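Peridinin-chlorophyll A protein (Amphidinium carterae, PDB 2C9E) probably serves as a water-soluble light-harvesting antenna, binding peridinin and chlorophyll a to capture sunlight in the blue-green range. Local coordinates at residues 244-249 with 261-266; 182-187 with 266-271; 50-55 with 239-244. All coordinates share one frame; numbering follows the deposited sequence.

How the contacts relate
Following the all-helical chain from its N terminus, 50-55 on helix 41-55 opens a long loop that contact 3 closes at 239-244 on helix 234-251. Before that happens, 182-187 on helix 176-192 opens the loop that contact 2 closes at 266-271, so contacts 2 and 3 cross. Contact 1 begins at His-244, where contact 3 ends, and closes a short loop at 261-266, wholly within that of contact 2. Helix 234-251 thus serves contacts 1 and 3, while helix 261-276 serves contacts 1 and 2. Together they link helices 41-55, 234-251, 261-276 and 176-192, with contact 3 joining the N-terminal and C-terminal halves of the chain beside a chlorophyll.

Contact 1 of 3, residues 244-249 with 261-266; sequences HVRAIK and RDDFAR. With CLA (chlorophyll a), chain C.
Ala-247 packs against Asp-263 where helices 234-251 and 261-276, consecutive in the chain, form an antiparallel helical hairpin; the axes of segments 244-249 and 261-266 approach to 8.8 Å at 160°. Alanine's small side chain is consistent with the close approach: the CA atoms of Ala-247 and Asp-263 are 4.9 Å apart, and Ala-247 CA is 3.8 Å from Asp-263 CB. Asp-263 CG lies beside its own backbone N, and its CB points toward the other helix. OD1 of Asp-263 meets the methylene side of Arg-246, 3.2 Å from CD, and not the guanidinium head. The ionic partner of Asp-263 OD1 lies instead in its own helix: Arg-266 NH2, at 2.6 Å, forms a salt bridge almost one turn further on. Asp-263 OD2 accepts a hydrogen bond from water 3, which also donates to Ala-247 O and so ties the carboxylate to the opposite backbone. With CG anti to the backbone N (chi1 169°), Arg-246 reaches across the hairpin. Its bend at chi3 places the guanidinium near a face of that of Arg-266, the modelled planes 16° apart; two clashes make the details of this pair doubtful. The Asp-263 carboxylate probably offsets part of the like charge. Water 2 sits at the guanidinium edge of Arg-246, weakly held by NH1, and donates a firmer hydrogen bond to Asp-263 O. His-244 CB points away from segment 261-266, and one face of the imidazole lies over pyrrole atom C1C of chlorophyll a. Its NE2 does not bind the magnesium directly. Water 1 lies in the imidazole plane, at the ring edge, its O 2.6 Å from His-244 NE2; the same water 1 O is 2.1 Å from the chlorophyll magnesium (CLA MG).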
# COMPACT_ATOMS: atom_id res chain seq x y z
N HIS A 244 5.63 -5.61 -10.41
CA HIS A 244 4.41 -4.79 -10.66
C HIS A 244 4.78 -3.50 -11.41
O HIS A 244 4.03 -3.06 -12.25
CB HIS A 244 3.71 -4.42 -9.35
CG HIS A 244 3.00 -5.57 -8.67
ND1 HIS A 244 3.66 -6.52 -7.92
CD2 HIS A 244 1.68 -5.87 -8.59
CE1 HIS A 244 2.78 -7.37 -7.41
NE2 HIS A 244 1.56 -7.00 -7.80
N VAL A 245 5.91 -2.86 -11.06
CA VAL A 245 6.37 -1.63 -11.74
C VAL A 245 6.48 -2.01 -13.22
O VAL A 245 6.03 -1.29 -14.10
CB VAL A 245 7.81 -1.12 -11.27
CG1 VAL A 245 8.33 -0.06 -12.26
CG2 VAL A 245 7.75 -0.48 -9.85
N ARG A 246 7.06 -3.15 -13.51
CA ARG A 246 7.16 -3.51 -14.93
C ARG A 246 5.77 -3.74 -15.58
O ARG A 246 5.50 -3.26 -16.68
CB ARG A 246 8.03 -4.76 -15.11
CG ARG A 246 7.93 -5.33 -16.51
CD ARG A 246 8.39 -6.78 -16.55
NE ARG A 246 9.82 -6.91 -16.28
CZ ARG A 246 10.32 -7.76 -15.39
NH1 ARG A 246 9.48 -8.54 -14.68
NH2 ARG A 246 11.64 -7.84 -15.22
N ALA A 247 4.89 -4.46 -14.88
CA ALA A 247 3.55 -4.76 -15.41
C ALA A 247 2.74 -3.50 -15.77
O ALA A 247 2.13 -3.39 -16.84
CB ALA A 247 2.79 -5.57 -14.39
N ILE A 248 2.77 -2.53 -14.87
CA ILE A 248 2.04 -1.30 -15.09
C ILE A 248 2.52 -0.60 -16.35
O ILE A 248 1.72 -0.14 -17.14
CB ILE A 248 2.22 -0.36 -13.89
CG1 ILE A 248 1.62 -1.01 -12.64
CG2 ILE A 248 1.64 1.02 -14.21
CD1 ILE A 248 1.89 -0.19 -11.36
N LYS A 249 3.83 -0.52 -16.55
CA LYS A 249 4.35 0.13 -17.74
C LYS A 249 3.78 -0.60 -18.95
O LYS A 249 3.28 0.04 -19.88
CB LYS A 249 5.90 0.11 -17.74
CG LYS A 249 6.46 0.99 -16.59
CD LYS A 249 7.90 0.64 -16.17
CE LYS A 249 8.87 1.75 -16.53
NZ LYS A 249 10.21 1.50 -15.91
N ARG A 261 0.74 -10.51 -21.11
CA ARG A 261 0.88 -11.89 -20.66
C ARG A 261 2.17 -12.23 -19.86
O ARG A 261 2.11 -12.85 -18.78
CB ARG A 261 0.78 -12.79 -21.89
CG ARG A 261 -0.42 -13.68 -21.89
CD ARG A 261 -0.63 -14.33 -23.25
NE ARG A 261 -1.78 -13.75 -23.92
CZ ARG A 261 -3.05 -14.07 -23.68
NH1 ARG A 261 -3.35 -15.00 -22.77
NH2 ARG A 261 -4.02 -13.44 -24.35
N ASP A 262 3.33 -11.83 -20.39
CA ASP A 262 4.61 -12.11 -19.72
C ASP A 262 4.76 -11.36 -18.38
O ASP A 262 5.26 -11.91 -17.39
CB ASP A 262 5.79 -11.72 -20.63
CG ASP A 262 6.19 -12.83 -21.59
OD1 ASP A 262 5.87 -14.02 -21.27
OD2 ASP A 262 6.82 -12.54 -22.64
N ASP A 263 4.39 -10.10 -18.39
CA ASP A 263 4.44 -9.27 -17.17
C ASP A 263 3.58 -9.87 -16.06
O ASP A 263 4.02 -10.01 -14.91
CB ASP A 263 3.96 -7.86 -17.52
CG ASP A 263 4.91 -7.16 -18.48
OD1 ASP A 263 6.10 -7.59 -18.56
OD2 ASP A 263 4.50 -6.19 -19.13
N PHE A 264 2.35 -10.26 -16.42
CA PHE A 264 1.38 -10.88 -15.52
C PHE A 264 1.98 -12.16 -14.87
O PHE A 264 1.87 -12.37 -13.66
CB PHE A 264 0.10 -11.21 -16.31
CG PHE A 264 -1.03 -11.71 -15.47
CD1 PHE A 264 -1.71 -10.86 -14.60
CD2 PHE A 264 -1.44 -13.04 -15.56
CE1 PHE A 264 -2.77 -11.33 -13.81
CE2 PHE A 264 -2.51 -13.54 -14.79
CZ PHE A 264 -3.17 -12.70 -13.91
N ALA A 265 2.60 -13.00 -15.68
CA ALA A 265 3.23 -14.24 -15.17
C ALA A 265 4.34 -13.91 -14.19
O ALA A 265 4.46 -14.53 -13.11
CB ALA A 265 3.82 -15.08 -16.36
N ARG A 266 5.18 -12.95 -14.58
CA ARG A 266 6.29 -12.54 -13.73
C ARG A 266 5.77 -12.02 -12.38
O ARG A 266 6.34 -12.33 -11.34
CB ARG A 266 7.17 -11.50 -14.45
CG ARG A 266 8.56 -12.05 -14.84
CD ARG A 266 9.35 -11.09 -15.75
NE ARG A 266 8.47 -10.59 -16.82
CZ ARG A 266 8.82 -9.74 -17.78
NH1 ARG A 266 10.05 -9.25 -17.84
NH2 ARG A 266 7.92 -9.39 -18.69
MG CLA C . -1.69 -7.09 -5.53
CHA CLA C . -3.53 -9.60 -3.89
CHB CLA C . -4.59 -6.03 -7.09
CHC CLA C . -0.15 -4.10 -6.40
CHD CLA C . 0.89 -7.73 -3.26
NA CLA C . -3.75 -7.83 -5.62
C1A CLA C . -4.28 -8.88 -4.85
C2A CLA C . -5.76 -9.01 -5.11
C3A CLA C . -6.02 -8.05 -6.27
C4A CLA C . -4.74 -7.21 -6.35
CMA CLA C . -6.18 -8.84 -7.57
CAA CLA C . -6.58 -8.60 -3.88
CBA CLA C . -8.06 -8.93 -4.01
CGA CLA C . -8.90 -8.33 -2.89
O1A CLA C . -10.12 -8.48 -2.92
O2A CLA C . -8.30 -7.57 -1.78
NB CLA C . -2.23 -5.43 -6.66
C1B CLA C . -3.47 -5.24 -7.23
C2B CLA C . -3.40 -4.10 -8.11
C3B CLA C . -2.16 -3.54 -7.96
C4B CLA C . -1.43 -4.35 -6.97
CMB CLA C . -4.51 -3.62 -9.12
CAB CLA C . -1.94 -2.36 -8.80
CBB CLA C . -0.77 -1.71 -8.77
NC CLA C . 0.06 -6.10 -4.93
C1C CLA C . 0.54 -4.91 -5.45
C2C CLA C . 1.88 -4.68 -4.94
C3C CLA C . 2.17 -5.68 -4.08
C4C CLA C . 1.01 -6.57 -4.05
CMC CLA C . 2.83 -3.52 -5.28
CAC CLA C . 3.44 -5.88 -3.28
CBC CLA C . 4.49 -6.74 -4.08
ND CLA C . -1.37 -8.33 -3.95
C1D CLA C . -0.23 -8.58 -3.23
C2D CLA C . -0.31 -9.86 -2.58
C3D CLA C . -1.57 -10.29 -2.80
C4D CLA C . -2.21 -9.34 -3.63
CMD CLA C . 0.82 -10.54 -1.73
CAD CLA C . -2.55 -11.29 -2.47
OBD CLA C . -2.44 -12.43 -1.99
CBD CLA C . -3.90 -10.78 -2.95
CGD CLA C . -4.54 -11.91 -3.72
O1D CLA C . -4.39 -11.99 -4.94
O2D CLA C . -5.24 -12.86 -3.04
CED CLA C . -5.66 -13.94 -3.68
C1 CLA C . -9.21 -7.05 -0.77
C2 CLA C . -8.43 -6.37 0.16
C3 CLA C . -8.51 -6.31 1.55
C4 CLA C . -9.61 -7.05 2.38
C5 CLA C . -7.47 -5.48 2.41
C6 CLA C . -6.43 -4.66 1.60
C7 CLA C . -5.32 -4.04 2.49
C8 CLA C . -4.20 -3.27 1.75
C9 CLA C . -2.99 -3.05 2.69
C10 CLA C . -4.77 -1.91 1.29
C11 CLA C . -3.73 -0.86 0.83
C12 CLA C . -4.39 0.34 0.14
C13 CLA C . -5.50 1.05 0.93
C14 CLA C . -6.44 1.87 0.07
C15 CLA C . -4.86 1.94 2.01
C16 CLA C . -4.04 3.12 1.53
C17 CLA C . -3.22 3.63 2.68
C18 CLA C . -2.45 4.92 2.43
C19 CLA C . -1.68 5.30 3.67
C20 CLA C . -3.41 6.04 2.07
O HOH W 1 -0.80 -8.05 -7.21
O HOH W 2 6.03 -7.98 -14.53
O HOH W 3 1.88 -5.38 -18.73

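Contact 2 of 3, residues 182-187 with 266-271; sequences KKFSEA and RVNLAL. With PID (peridinin), chain J.
Phe-184 and Asn-268 meet with the ring offering its edge: Asn-268 ND2 lies near the plane of the Phe-184 ring, 3.7 Å from CE2. The amide is turned 72° against the ring, and the two side chains cross at about a right angle. Methyl CM4 of the bound peridinin approaches the same ring obliquely. Phe-184 owes this place to its first torsion, which sets CG anti to the backbone N (chi1 175°) and carries the ring toward helix 261-276. Its other neighbours are Thr-315, Phe-316 and Leu-319 of helix 306-324 and the bound digalactosyl diacyl glycerol, so the ring stands between protein, lipid and carotenoid. The contact brings helix 176-192 against helix 261-276 in the all-helical shell that encloses the pigments, joining two helices separated by a long run of chain. Beside the phenyl ring, Ser-185 OG comes within 3.0 Å of Asn-268 OD1, a candidate hydrogen bond that is not settled, because Ala-181 O competes for the single hydroxyl proton. The hydroxyl also touches the aliphatic part of the asparagine, OG of Ser-185 lying 3.5 Å from Asn-268 CB. The two ends of the buried amide thus have different neighbours: OD1 faces the serine, while ND2 is pressed close to the conjugated chain of peridinin, 3.0 Å from its C18. Two apolar side chains of the same helix continue this wall along the polyene. Leu-271 CD1 rests 3.4 Å from peridinin C17, and Val-267 CG1 lies 3.8 Å from peridinin C20. Val-267 also reaches back to His-244 and Ala-247 of helix 234-251, while Leu-271 touches chlorophyll a as well as the carotenoid.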
# COMPACT_ATOMS: atom_id res chain seq x y z
N LYS A 182 2.80 -20.72 -13.36
CA LYS A 182 2.45 -20.52 -14.75
C LYS A 182 1.02 -21.02 -15.03
O LYS A 182 0.30 -20.43 -15.83
CB LYS A 182 3.42 -21.24 -15.69
CG LYS A 182 3.18 -20.95 -17.19
CD LYS A 182 4.06 -21.85 -18.08
CE LYS A 182 4.28 -21.26 -19.48
NZ LYS A 182 5.41 -21.99 -20.22
N LYS A 183 0.60 -22.11 -14.40
CA LYS A 183 -0.75 -22.62 -14.70
C LYS A 183 -1.73 -21.60 -14.15
O LYS A 183 -2.71 -21.25 -14.79
CB LYS A 183 -1.02 -23.96 -14.03
CG LYS A 183 0.06 -24.99 -14.20
CD LYS A 183 -0.31 -26.05 -15.23
CE LYS A 183 -0.27 -25.50 -16.66
NZ LYS A 183 1.15 -25.35 -17.19
N PHE A 184 -1.44 -21.16 -12.92
CA PHE A 184 -2.28 -20.17 -12.27
C PHE A 184 -2.33 -18.95 -13.18
O PHE A 184 -3.40 -18.41 -13.44
CB PHE A 184 -1.72 -19.81 -10.90
CG PHE A 184 -2.48 -18.71 -10.22
CD1 PHE A 184 -3.75 -18.93 -9.70
CD2 PHE A 184 -1.91 -17.43 -10.09
CE1 PHE A 184 -4.46 -17.91 -9.06
CE2 PHE A 184 -2.60 -16.40 -9.45
CZ PHE A 184 -3.88 -16.63 -8.93
N SER A 185 -1.18 -18.53 -13.71
CA SER A 185 -1.19 -17.37 -14.59
C SER A 185 -2.07 -17.67 -15.79
O SER A 185 -2.98 -16.87 -16.12
CB SER A 185 0.21 -17.00 -15.05
OG SER A 185 0.92 -16.45 -13.94
N GLU A 186 -1.82 -18.81 -16.43
CA GLU A 186 -2.62 -19.18 -17.59
C GLU A 186 -4.13 -19.24 -17.32
O GLU A 186 -4.93 -18.88 -18.20
CB GLU A 186 -2.13 -20.52 -18.18
CG GLU A 186 -0.79 -20.42 -19.00
CD GLU A 186 -0.66 -19.14 -19.90
OE1 GLU A 186 -0.71 -18.00 -19.36
OE2 GLU A 186 -0.49 -19.26 -21.14
N ALA A 187 -4.54 -19.67 -16.13
CA ALA A 187 -5.98 -19.75 -15.88
C ALA A 187 -6.63 -18.41 -15.48
O ALA A 187 -7.84 -18.21 -15.67
CB ALA A 187 -6.27 -20.80 -14.81
N ARG A 266 5.18 -12.95 -14.58
CA ARG A 266 6.29 -12.54 -13.73
C ARG A 266 5.77 -12.02 -12.38
O ARG A 266 6.34 -12.33 -11.34
CB ARG A 266 7.17 -11.50 -14.45
CG ARG A 266 8.56 -12.05 -14.84
CD ARG A 266 9.35 -11.09 -15.75
NE ARG A 266 8.47 -10.59 -16.82
CZ ARG A 266 8.82 -9.74 -17.78
NH1 ARG A 266 10.05 -9.25 -17.84
NH2 ARG A 266 7.92 -9.39 -18.69
N VAL A 267 4.66 -11.27 -12.39
CA VAL A 267 4.07 -10.78 -11.13
C VAL A 267 3.62 -11.95 -10.27
O VAL A 267 3.92 -11.99 -9.07
CB VAL A 267 2.83 -9.85 -11.35
CG1 VAL A 267 2.03 -9.69 -10.01
CG2 VAL A 267 3.27 -8.51 -11.83
N ASN A 268 2.91 -12.91 -10.84
CA ASN A 268 2.45 -14.02 -10.01
C ASN A 268 3.60 -14.87 -9.46
O ASN A 268 3.52 -15.40 -8.34
CB ASN A 268 1.48 -14.94 -10.78
CG ASN A 268 0.16 -14.28 -11.10
OD1 ASN A 268 -0.37 -14.42 -12.21
ND2 ASN A 268 -0.38 -13.57 -10.13
N LEU A 269 4.65 -15.04 -10.25
CA LEU A 269 5.76 -15.86 -9.76
C LEU A 269 6.47 -15.14 -8.61
O LEU A 269 6.81 -15.74 -7.59
CB LEU A 269 6.76 -16.12 -10.89
CG LEU A 269 8.02 -16.94 -10.51
CD1 LEU A 269 7.63 -18.27 -9.84
CD2 LEU A 269 8.83 -17.21 -11.78
N ALA A 270 6.68 -13.84 -8.80
CA ALA A 270 7.34 -13.02 -7.81
C ALA A 270 6.52 -13.00 -6.52
O ALA A 270 7.09 -13.07 -5.44
CB ALA A 270 7.54 -11.62 -8.37
N LEU A 271 5.19 -12.94 -6.62
CA LEU A 271 4.37 -12.97 -5.41
C LEU A 271 4.45 -14.34 -4.73
O LEU A 271 4.57 -14.44 -3.52
CB LEU A 271 2.90 -12.64 -5.73
CG LEU A 271 2.62 -11.17 -6.03
CD1 LEU A 271 1.22 -10.98 -6.48
CD2 LEU A 271 2.87 -10.35 -4.76
C1 PID J . -2.31 -20.60 2.12
C2 PID J . -2.22 -21.72 3.17
C3 PID J . -1.06 -21.41 4.12
C4 PID J . 0.23 -21.46 3.28
C5 PID J . 0.32 -20.27 2.32
C6 PID J . -1.02 -19.94 1.63
C7 PID J . -0.92 -19.33 0.38
C8 PID J . -1.53 -18.14 -0.03
C9 PID J . -1.36 -17.58 -1.29
C10 PID J . -0.58 -18.07 -2.34
C11 PID J . -1.90 -16.43 -1.72
C12 PID J . -1.48 -16.20 -2.97
C13 PID J . -1.80 -15.06 -3.71
C14 PID J . -1.39 -14.76 -5.01
C15 PID J . -1.81 -13.56 -5.59
C16 PID J . -1.49 -13.10 -6.87
C17 PID J . -1.99 -11.88 -7.32
C18 PID J . -1.67 -11.37 -8.57
C19 PID J . -2.13 -10.13 -9.04
C20 PID J . -1.74 -9.66 -10.29
C21 PID J . -2.09 -8.42 -10.84
C22 PID J . -1.59 -8.05 -12.08
C23 PID J . -1.85 -6.88 -12.62
C24 PID J . -2.09 -5.71 -13.13
C25 PID J . -1.17 -4.50 -12.87
C26 PID J . -2.01 -3.29 -12.46
C27 PID J . -3.16 -3.02 -13.43
C28 PID J . -4.07 -4.24 -13.57
C29 PID J . -3.31 -5.49 -14.04
C30 PID J . -3.63 -0.72 -13.03
C31 PID J . -4.54 0.37 -12.47
CM1 PID J . -3.53 -20.71 1.21
CM2 PID J . 1.41 -20.63 1.32
CM3 PID J . 0.78 -19.06 3.14
CM4 PID J . -0.49 -15.73 -5.80
CM5 PID J . -3.08 -7.49 -10.14
CM6 PID J . -0.18 -4.79 -11.74
CM7 PID J . -0.39 -4.16 -14.15
CM8 PID J . -4.28 -6.68 -14.04
O1 PID J . -1.94 -19.28 2.53
O2 PID J . -0.98 -22.35 5.19
O3 PID J . 0.12 -19.08 -2.31
O4 PID J . -0.66 -17.20 -3.40
O5 PID J . -2.83 -5.28 -15.36
O6 PID J . -4.02 -2.01 -12.88
O7 PID J . -2.57 -0.44 -13.59

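Contact 3 of 3, residues 50-55 with 239-244; sequences KLLEVG and DAVFAH. With CLA (chlorophyll a), chain C.
Leu-52 of helix 41-55 and Val-241 of helix 234-251 form the apolar part of this buried contact, their side chains crossing at a slant. Leu-52 CB lies 4.0 Å from Val-241 CG1, and the CD2 branch of the leucine passes near the same methyl. The other branch turns toward the histidine: Leu-52 CD1 meets His-244 CB at 4.0 Å, touching the stem of that side chain while its ring leads away to the pigment. With chi2 at 179° CD1 is the extended branch and CD2 turns back toward Val-241, yet both methyls reach the rim of chlorophyll a. There CD1 and CD2 of Leu-52 each lie 3.7 Å from methyl CMC of the macrocycle. The neighbouring ethyl group is met from helix 234-251, with Ala-240 CB 3.5 Å from chlorophyll CBC and Val-241 CG2 3.9 Å from the same carbon. Leu-52, Ala-240, Val-241 and His-244 all belong to this chlorophyll pocket, and the contact draws it together from the N-terminal and C-terminal halves of an all-helical protein. As for hydrogen bonds, the imidazole is held from within its own helix. His-244 ND1 donates to Ala-240 O, one turn back, over 2.9 Å and nearly straight at 171°. The acceptor lies almost in the imidazole plane, but seen from the carbonyl the donor stands well above the plane, 52° out of it. Ala-240 O also takes the routine helical bond from His-244 N, so one oxygen grips both the backbone and the ring of the same residue. The bond from ND1 to Ala-240 O probably fixes the rotation of the imidazole, so that the histidine, a second-shell residue behind the magnesium-bound water, presents NE2 to it, while Leu-52 and Val-241 wall the adjoining chlorophyll rim with hydrocarbon.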
# COMPACT_ATOMS: atom_id res chain seq x y z
N LYS A 50 4.90 5.27 -9.96
CA LYS A 50 5.95 6.14 -9.39
C LYS A 50 6.08 5.89 -7.91
O LYS A 50 7.18 5.90 -7.34
CB LYS A 50 5.61 7.62 -9.69
CG LYS A 50 5.68 7.92 -11.20
CD LYS A 50 5.22 9.29 -11.53
CE LYS A 50 5.81 9.72 -12.84
NZ LYS A 50 7.32 9.44 -12.89
N LEU A 51 4.96 5.65 -7.26
CA LEU A 51 5.02 5.37 -5.82
C LEU A 51 5.94 4.13 -5.49
O LEU A 51 6.76 4.12 -4.52
CB LEU A 51 3.59 5.13 -5.33
CG LEU A 51 3.41 4.85 -3.84
CD1 LEU A 51 3.69 6.12 -3.04
CD2 LEU A 51 1.95 4.32 -3.60
N LEU A 52 5.76 3.07 -6.26
CA LEU A 52 6.52 1.85 -6.07
C LEU A 52 7.98 2.10 -6.47
O LEU A 52 8.90 1.63 -5.77
CB LEU A 52 5.91 0.76 -6.94
CG LEU A 52 4.48 0.31 -6.58
CD1 LEU A 52 3.97 -0.82 -7.57
CD2 LEU A 52 4.45 -0.17 -5.15
N GLU A 53 8.21 2.83 -7.57
CA GLU A 53 9.60 3.12 -7.96
C GLU A 53 10.30 3.89 -6.80
O GLU A 53 11.41 3.51 -6.40
CB GLU A 53 9.64 3.94 -9.24
CG GLU A 53 9.28 3.13 -10.48
CD GLU A 53 8.93 4.01 -11.69
OE1 GLU A 53 8.59 5.20 -11.53
OE2 GLU A 53 8.98 3.52 -12.84
N VAL A 54 9.63 4.90 -6.22
CA VAL A 54 10.28 5.63 -5.12
C VAL A 54 10.59 4.70 -3.98
O VAL A 54 11.68 4.74 -3.39
CB VAL A 54 9.40 6.87 -4.60
CG1 VAL A 54 10.13 7.66 -3.51
CG2 VAL A 54 9.15 7.81 -5.76
N GLY A 55 9.65 3.81 -3.70
CA GLY A 55 9.85 2.87 -2.61
C GLY A 55 11.08 2.03 -2.88
O GLY A 55 11.78 1.58 -1.96
N ASP A 239 11.67 -7.80 -5.25
CA ASP A 239 11.42 -8.38 -6.57
C ASP A 239 9.97 -8.26 -7.01
O ASP A 239 9.71 -7.85 -8.14
CB ASP A 239 11.79 -9.85 -6.62
CG ASP A 239 13.25 -10.07 -6.45
OD1 ASP A 239 14.03 -9.45 -7.21
OD2 ASP A 239 13.61 -10.87 -5.54
N ALA A 240 9.04 -8.62 -6.13
CA ALA A 240 7.59 -8.54 -6.44
C ALA A 240 7.16 -7.09 -6.76
O ALA A 240 6.49 -6.82 -7.76
CB ALA A 240 6.82 -9.09 -5.29
N VAL A 241 7.58 -6.14 -5.92
CA VAL A 241 7.28 -4.75 -6.15
C VAL A 241 7.78 -4.35 -7.57
O VAL A 241 7.07 -3.72 -8.36
CB VAL A 241 7.96 -3.86 -5.05
CG1 VAL A 241 7.88 -2.36 -5.40
CG2 VAL A 241 7.27 -4.07 -3.68
N PHE A 242 9.02 -4.68 -7.91
CA PHE A 242 9.50 -4.31 -9.20
C PHE A 242 8.68 -5.04 -10.31
O PHE A 242 8.37 -4.45 -11.37
CB PHE A 242 11.00 -4.60 -9.32
CG PHE A 242 11.57 -4.21 -10.65
CD1 PHE A 242 11.51 -2.89 -11.07
CD2 PHE A 242 12.04 -5.19 -11.53
CE1 PHE A 242 11.92 -2.52 -12.36
CE2 PHE A 242 12.45 -4.86 -12.83
CZ PHE A 242 12.39 -3.51 -13.25
N ALA A 243 8.33 -6.31 -10.09
CA ALA A 243 7.53 -7.04 -11.09
C ALA A 243 6.26 -6.20 -11.43
O ALA A 243 5.87 -6.07 -12.58
CB ALA A 243 7.13 -8.43 -10.56
N HIS A 244 5.63 -5.61 -10.41
CA HIS A 244 4.41 -4.79 -10.66
C HIS A 244 4.78 -3.50 -11.41
O HIS A 244 4.03 -3.06 -12.25
CB HIS A 244 3.71 -4.42 -9.35
CG HIS A 244 3.00 -5.57 -8.67
ND1 HIS A 244 3.66 -6.52 -7.92
CD2 HIS A 244 1.68 -5.87 -8.59
CE1 HIS A 244 2.78 -7.37 -7.41
NE2 HIS A 244 1.56 -7.00 -7.80
MG CLA C . -1.69 -7.09 -5.53
CHA CLA C . -3.53 -9.60 -3.89
CHB CLA C . -4.59 -6.03 -7.09
CHC CLA C . -0.15 -4.10 -6.40
CHD CLA C . 0.89 -7.73 -3.26
NA CLA C . -3.75 -7.83 -5.62
C1A CLA C . -4.28 -8.88 -4.85
C2A CLA C . -5.76 -9.01 -5.11
C3A CLA C . -6.02 -8.05 -6.27
C4A CLA C . -4.74 -7.21 -6.35
CMA CLA C . -6.18 -8.84 -7.57
CAA CLA C . -6.58 -8.60 -3.88
CBA CLA C . -8.06 -8.93 -4.01
CGA CLA C . -8.90 -8.33 -2.89
O1A CLA C . -10.12 -8.48 -2.92
O2A CLA C . -8.30 -7.57 -1.78
NB CLA C . -2.23 -5.43 -6.66
C1B CLA C . -3.47 -5.24 -7.23
C2B CLA C . -3.40 -4.10 -8.11
C3B CLA C . -2.16 -3.54 -7.96
C4B CLA C . -1.43 -4.35 -6.97
CMB CLA C . -4.51 -3.62 -9.12
CAB CLA C . -1.94 -2.36 -8.80
CBB CLA C . -0.77 -1.71 -8.77
NC CLA C . 0.06 -6.10 -4.93
C1C CLA C . 0.54 -4.91 -5.45
C2C CLA C . 1.88 -4.68 -4.94
C3C CLA C . 2.17 -5.68 -4.08
C4C CLA C . 1.01 -6.57 -4.05
CMC CLA C . 2.83 -3.52 -5.28
CAC CLA C . 3.44 -5.88 -3.28
CBC CLA C . 4.49 -6.74 -4.08
ND CLA C . -1.37 -8.33 -3.95
C1D CLA C . -0.23 -8.58 -3.23
C2D CLA C . -0.31 -9.86 -2.58
C3D CLA C . -1.57 -10.29 -2.80
C4D CLA C . -2.21 -9.34 -3.63
CMD CLA C . 0.82 -10.54 -1.73
CAD CLA C . -2.55 -11.29 -2.47
OBD CLA C . -2.44 -12.43 -1.99
CBD CLA C . -3.90 -10.78 -2.95
CGD CLA C . -4.54 -11.91 -3.72
O1D CLA C . -4.39 -11.99 -4.94
O2D CLA C . -5.24 -12.86 -3.04
CED CLA C . -5.66 -13.94 -3.68
C1 CLA C . -9.21 -7.05 -0.77
C2 CLA C . -8.43 -6.37 0.16
C3 CLA C . -8.51 -6.31 1.55
C4 CLA C . -9.61 -7.05 2.38
C5 CLA C . -7.47 -5.48 2.41
C6 CLA C . -6.43 -4.66 1.60
C7 CLA C . -5.32 -4.04 2.49
C8 CLA C . -4.20 -3.27 1.75
C9 CLA C . -2.99 -3.05 2.69
C10 CLA C . -4.77 -1.91 1.29
C11 CLA C . -3.73 -0.86 0.83
C12 CLA C . -4.39 0.34 0.14
C13 CLA C . -5.50 1.05 0.93
C14 CLA C . -6.44 1.87 0.07
C15 CLA C . -4.86 1.94 2.01
C16 CLA C . -4.04 3.12 1.53
C17 CLA C . -3.22 3.63 2.68
C18 CLA C . -2.45 4.92 2.43
C19 CLA C . -1.68 5.30 3.67
C20 CLA C . -3.41 6.04 2.07
O HOH W 1 -0.80 -8.05 -7.21